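Local coordinates for protein hyaluronidase-phage associated (PDB 2WB3) that probably cleaves hyaluronan by a lyase reaction, serving as a trimeric phage tail-fibre enzyme built around a triple-stranded beta-helix, at residues I85-T88 with S89-G93; G36-A40 with L41-K45. All coordinates share one frame; numbering follows the deposited sequence.

Contact 1 (I85-T88 with S89-G93); sequences INST and SGTAG
Ser-87 and Gly-90 face each other across a type I beta turn that follows strand 81-86. Thr-88 and Ser-89 are its two central residues. Gly-90 N gives its hydrogen to Ser-87 O (3.2 Å), which closes the turn, and also to Ser-87 OG (2.9 Å). One N-H is shared between the two oxygens of Ser-87, and both bonds are bent and weak. The hydroxyl gets there because OG lies opposite the backbone N, next to the carbonyl carbon (chi1 176°). Ser-87 OG has its stronger partner in Ile-68 O of the second subunit. Ser-89 OG bonds to Lys-70 N of the second subunit.

Farther along, Thr-91 OG1 accepts a nearly straight bond from Gly-93 N (3.0 Å, 167°). This is an ST turn. Thr-91 OG1 is also bonded to Ala-80 O of the second subunit.

Nonpolar contact is slight. The methyl CG2 of Thr-91 lies 4.0 Å from Ser-87 CB.

The turn leads the chain out of a strand that pairs in parallel with other subunits, consistent with the triple-stranded beta-helix. The chemistry implies a turn with weak closing bonds of its own and many ties to its neighbours. The hydroxyls of Ser-87, Ser-89 and Thr-91 all bond to the second subunit. Asn-100 and Asn-102 of the third subunit add bonds to Thr-91 N and Asn-86 ND2.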
ATOM      1  N   ILE A  85      23.580   3.450  14.185  1.00 20.69           N
ATOM      2  CA  ILE A  85      23.034   4.826  14.342  1.00 21.42           C
ATOM      3  C   ILE A  85      24.099   5.846  14.018  1.00 22.82           C
ATOM      4  O   ILE A  85      25.167   5.820  14.578  1.00 22.67           O
ATOM      5  CB  ILE A  85      22.622   5.066  15.763  1.00 21.66           C
ATOM      6  CG1 ILE A  85      21.485   4.124  16.175  1.00 21.78           C
ATOM      7  CG2 ILE A  85      22.107   6.530  15.962  1.00 23.16           C
ATOM      8  CD1 ILE A  85      21.302   4.113  17.640  1.00 21.65           C
ATOM      9  N   ASN A  86      23.810   6.757  13.116  1.00 22.44           N
ATOM     10  CA  ASN A  86      24.784   7.767  12.804  1.00 23.04           C
ATOM     11  C   ASN A  86      24.104   9.131  12.720  1.00 23.31           C
ATOM     12  O   ASN A  86      22.889   9.227  12.724  1.00 21.90           O
ATOM     13  CB  ASN A  86      25.368   7.447  11.442  1.00 22.45           C
ATOM     14  CG  ASN A  86      26.552   8.330  11.071  1.00 25.37           C
ATOM     15  OD1 ASN A  86      27.326   8.806  11.910  1.00 23.88           O
ATOM     16  ND2 ASN A  86      26.716   8.523   9.798  1.00 29.06           N
ATOM     17  N   SER A  87      24.909  10.182  12.697  1.00 23.29           N
ATOM     18  CA  SER A  87      24.416  11.477  12.303  1.00 24.86           C
ATOM     19  C   SER A  87      25.435  12.002  11.333  1.00 26.00           C
ATOM     20  O   SER A  87      26.481  12.442  11.745  1.00 27.44           O
ATOM     21  CB  SER A  87      24.330  12.383  13.506  1.00 24.59           C
ATOM     22  OG  SER A  87      23.939  13.690  13.091  1.00 25.51           O
ATOM     23  N   THR A  88      25.152  11.921  10.050  1.00 28.13           N
ATOM     24  CA  THR A  88      26.176  12.319   9.086  1.00 31.44           C
ATOM     25  C   THR A  88      26.567  13.811   9.320  1.00 32.79           C
ATOM     26  O   THR A  88      27.761  14.152   9.373  1.00 32.35           O
ATOM     27  CB  THR A  88      25.782  12.003   7.623  1.00 31.91           C
ATOM     28  OG1 THR A  88      24.494  12.522   7.338  1.00 36.52           O
ATOM     29  CG2 THR A  88      25.702  10.515   7.372  1.00 31.46           C
ATOM     30  N   SER A  89      25.583  14.681   9.575  1.00 32.46           N
ATOM     31  CA  SER A  89      25.943  16.082   9.853  1.00 32.69           C
ATOM     32  C   SER A  89      26.332  16.404  11.305  1.00 32.38           C
ATOM     33  O   SER A  89      27.010  17.411  11.549  1.00 32.05           O
ATOM     34  CB  SER A  89      24.902  17.054   9.301  1.00 34.18           C
ATOM     35  OG  SER A  89      23.598  16.732   9.714  1.00 31.90           O
ATOM     36  N   GLY A  90      25.967  15.545  12.261  1.00 29.84           N
ATOM     37  CA  GLY A  90      26.293  15.753  13.670  1.00 28.46           C
ATOM     38  C   GLY A  90      25.065  16.241  14.481  1.00 28.71           C
ATOM     39  O   GLY A  90      24.386  17.218  14.084  1.00 28.60           O
ATOM     40  N   THR A  91      24.793  15.591  15.598  1.00 26.79           N
ATOM     41  CA  THR A  91      23.660  15.970  16.436  1.00 25.47           C
ATOM     42  C   THR A  91      24.091  16.301  17.853  1.00 25.79           C
ATOM     43  O   THR A  91      25.061  15.727  18.391  1.00 26.58           O
ATOM     44  CB  THR A  91      22.559  14.866  16.441  1.00 25.17           C
ATOM     45  OG1 THR A  91      21.383  15.373  17.132  1.00 25.01           O
ATOM     46  CG2 THR A  91      23.078  13.610  17.107  1.00 22.13           C
ATOM     47  N   ALA A  92      23.348  17.201  18.490  1.00 25.44           N
ATOM     48  CA  ALA A  92      23.542  17.450  19.903  1.00 25.52           C
ATOM     49  C   ALA A  92      22.653  16.509  20.731  1.00 24.42           C
ATOM     50  O   ALA A  92      22.820  16.418  21.913  1.00 26.16           O
ATOM     51  CB  ALA A  92      23.218  18.917  20.223  1.00 26.04           C
ATOM     52  N   GLY A  93      21.722  15.782  20.131  1.00 23.96           N
ATOM     53  CA  GLY A  93      20.826  14.946  20.977  1.00 23.69           C
ATOM     54  C   GLY A  93      21.446  13.623  21.371  1.00 25.32           C
ATOM     55  O   GLY A  93      22.453  13.179  20.770  1.00 25.04           O
TER

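Contact 2 (G36-A40 with L41-K45); sequences GVEKA and LGTLK
Gly-36 and Thr-43 come together where the chain loops back between strands 32-36 and 45-49, with their CA atoms 5.2 Å apart. The chain then turns a corner at Thr-43 and Leu-44, so the strands before and after belong to different sheets or faces. Gly-36, Gly-42, Leu-44 and Lys-45 pair in a parallel ladder with the third subunit. Leu-44 and Lys-45 also pair in parallel with the second subunit.

The side chain of Glu-38 bridges the loop. Its chain bends at chi2 (74°), which folds the carboxylate over toward Thr-43. Thr-43 OG1 donates to Glu-38 OE1 at 2.7 Å, from above the carboxylate plane and 38° out of it. The two side chains cross at about a right angle. On the way, Glu-38 CB passes 3.4 Å from Leu-41 O.

The methyl CG2 of Thr-43 branches off toward Gly-36 N, at 3.5 Å.

Glu-38 OE2 also takes a weak bond from Ala-31 N of the second subunit. Leu-41 N is buried without a partner. The chemistry implies a loop closed by a carboxylate-hydroxyl bond between Glu-38 and Thr-43. The buried negative charge is probably eased by the hydroxyl and the amide.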
ATOM      1  N   GLY A  36      11.458  11.545   7.580  1.00 19.72           N
ATOM      2  CA  GLY A  36      10.528  12.500   8.113  1.00 21.57           C
ATOM      3  C   GLY A  36      11.204  13.751   8.627  1.00 21.54           C
ATOM      4  O   GLY A  36      12.378  13.806   8.731  1.00 22.34           O
ATOM      5  N   VAL A  37      10.410  14.748   8.935  1.00 22.31           N
ATOM      6  CA  VAL A  37      10.944  16.023   9.409  1.00 21.99           C
ATOM      7  C   VAL A  37      10.261  16.417  10.712  1.00 23.78           C
ATOM      8  O   VAL A  37       9.940  17.560  10.918  1.00 24.68           O
ATOM      9  CB  VAL A  37      10.772  17.104   8.350  1.00 21.85           C
ATOM     10  CG1 VAL A  37      11.642  16.782   7.115  1.00 23.01           C
ATOM     11  CG2 VAL A  37       9.350  17.188   7.899  1.00 19.78           C
ATOM     12  N   GLU A  38      10.109  15.480  11.635  1.00 23.49           N
ATOM     13  CA  GLU A  38       9.326  15.761  12.855  1.00 23.16           C
ATOM     14  C   GLU A  38       9.979  16.790  13.743  1.00 23.26           C
ATOM     15  O   GLU A  38      11.181  16.745  13.997  1.00 23.01           O
ATOM     16  CB  GLU A  38       9.166  14.471  13.651  1.00 22.99           C
ATOM     17  CG  GLU A  38       8.349  13.402  12.941  1.00 21.41           C
ATOM     18  CD  GLU A  38       9.074  12.738  11.807  1.00 26.90           C
ATOM     19  OE1 GLU A  38      10.305  12.724  11.793  1.00 29.84           O
ATOM     20  OE2 GLU A  38       8.421  12.184  10.921  1.00 28.41           O
ATOM     21  N   LYS A  39       9.197  17.684  14.300  1.00 22.46           N
ATOM     22  CA  LYS A  39       9.731  18.630  15.245  1.00 23.43           C
ATOM     23  C   LYS A  39       9.871  17.940  16.533  1.00 22.59           C
ATOM     24  O   LYS A  39      10.767  18.138  17.269  1.00 24.28           O
ATOM     25  CB  LYS A  39       8.768  19.778  15.490  1.00 23.46           C
ATOM     26  CG  LYS A  39       9.169  20.674  16.633  1.00 27.14           C
ATOM     27  CD  LYS A  39       8.165  21.765  16.835  1.00 32.36           C
ATOM     28  CE  LYS A  39       8.584  22.812  17.840  1.00 34.43           C
ATOM     29  NZ  LYS A  39      10.031  23.015  18.142  1.00 35.08           N
ATOM     30  N   ALA A  40       8.978  17.057  16.937  1.00 22.49           N
ATOM     31  CA  ALA A  40       9.081  16.499  18.286  1.00 21.18           C
ATOM     32  C   ALA A  40       8.591  15.074  18.520  1.00 22.32           C
ATOM     33  O   ALA A  40       8.207  14.719  19.612  1.00 22.53           O
ATOM     34  CB  ALA A  40       8.441  17.412  19.269  1.00 22.31           C
ATOM     35  N   LEU A  41       8.647  14.275  17.476  1.00 20.73           N
ATOM     36  CA  LEU A  41       8.161  12.955  17.493  1.00 18.43           C
ATOM     37  C   LEU A  41       9.179  12.065  16.814  1.00 19.48           C
ATOM     38  O   LEU A  41      10.103  12.506  16.244  1.00 18.05           O
ATOM     39  CB  LEU A  41       6.873  12.924  16.734  1.00 18.59           C
ATOM     40  CG  LEU A  41       5.780  13.715  17.390  1.00 21.64           C
ATOM     41  CD1 LEU A  41       4.699  13.856  16.481  1.00 22.25           C
ATOM     42  CD2 LEU A  41       5.380  13.042  18.630  1.00 24.02           C
ATOM     43  N   GLY A  42       8.959  10.780  16.875  1.00 18.59           N
ATOM     44  CA  GLY A  42       9.784   9.856  16.087  1.00 18.76           C
ATOM     45  C   GLY A  42       9.422   9.807  14.638  1.00 19.47           C
ATOM     46  O   GLY A  42       8.267   9.852  14.287  1.00 19.88           O
ATOM     47  N   THR A  43      10.428   9.714  13.764  1.00 20.57           N
ATOM     48  CA  THR A  43      10.116   9.515  12.354  1.00 19.91           C
ATOM     49  C   THR A  43       9.336   8.179  12.215  1.00 18.89           C
ATOM     50  O   THR A  43       8.394   8.056  11.443  1.00 19.58           O
ATOM     51  CB  THR A  43      11.415   9.451  11.561  1.00 20.66           C
ATOM     52  OG1 THR A  43      12.072  10.708  11.681  1.00 25.50           O
ATOM     53  CG2 THR A  43      11.131   9.164  10.132  1.00 21.08           C
ATOM     54  N   LEU A  44       9.762   7.189  12.959  1.00 18.17           N
ATOM     55  CA  LEU A  44       8.937   5.962  13.071  1.00 18.62           C
ATOM     56  C   LEU A  44       8.586   5.882  14.542  1.00 17.44           C
ATOM     57  O   LEU A  44       9.456   5.995  15.386  1.00 18.07           O
ATOM     58  CB  LEU A  44       9.734   4.680  12.617  1.00 18.00           C
ATOM     59  CG  LEU A  44       9.038   3.346  12.940  1.00 19.85           C
ATOM     60  CD1 LEU A  44       7.646   3.272  12.281  1.00 17.45           C
ATOM     61  CD2 LEU A  44       9.844   2.068  12.506  1.00 21.44           C
ATOM     62  N   LYS A  45       7.317   5.655  14.841  1.00 16.98           N
ATOM     63  CA  LYS A  45       6.933   5.400  16.227  1.00 17.36           C
ATOM     64  C   LYS A  45       6.336   3.998  16.297  1.00 16.29           C
ATOM     65  O   LYS A  45       5.473   3.669  15.499  1.00 19.05           O
ATOM     66  CB  LYS A  45       5.842   6.400  16.626  1.00 17.85           C
ATOM     67  CG  LYS A  45       5.114   6.210  17.968  1.00 21.12           C
ATOM     68  CD  LYS A  45       6.028   6.348  19.148  1.00 24.68           C
ATOM     69  CE  LYS A  45       5.264   6.160  20.511  1.00 32.25           C
ATOM     70  NZ  LYS A  45       4.137   7.141  20.774  1.00 33.10           N
TER

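Overall arrangement
Contact 2 comes first along the chain, in the loop between strands 32-36 and 45-49. Contact 1 follows later, where strand 81-86 ends and the chain loops on to strand 96-100. Their centres lie 15 Å apart. Their nearest atoms are about 11 Å apart, so they do not touch. Both belong to the HylP part of the chain. At each site, strands pair in parallel ladders with those of other chains, consistent with the triple-stranded beta-helix of this tail fibre. These are two loops well separated along the chain. Contact 2 has a short side-chain bond and contact 1 has weak turn bonds. Both sites contact the second and third subunits.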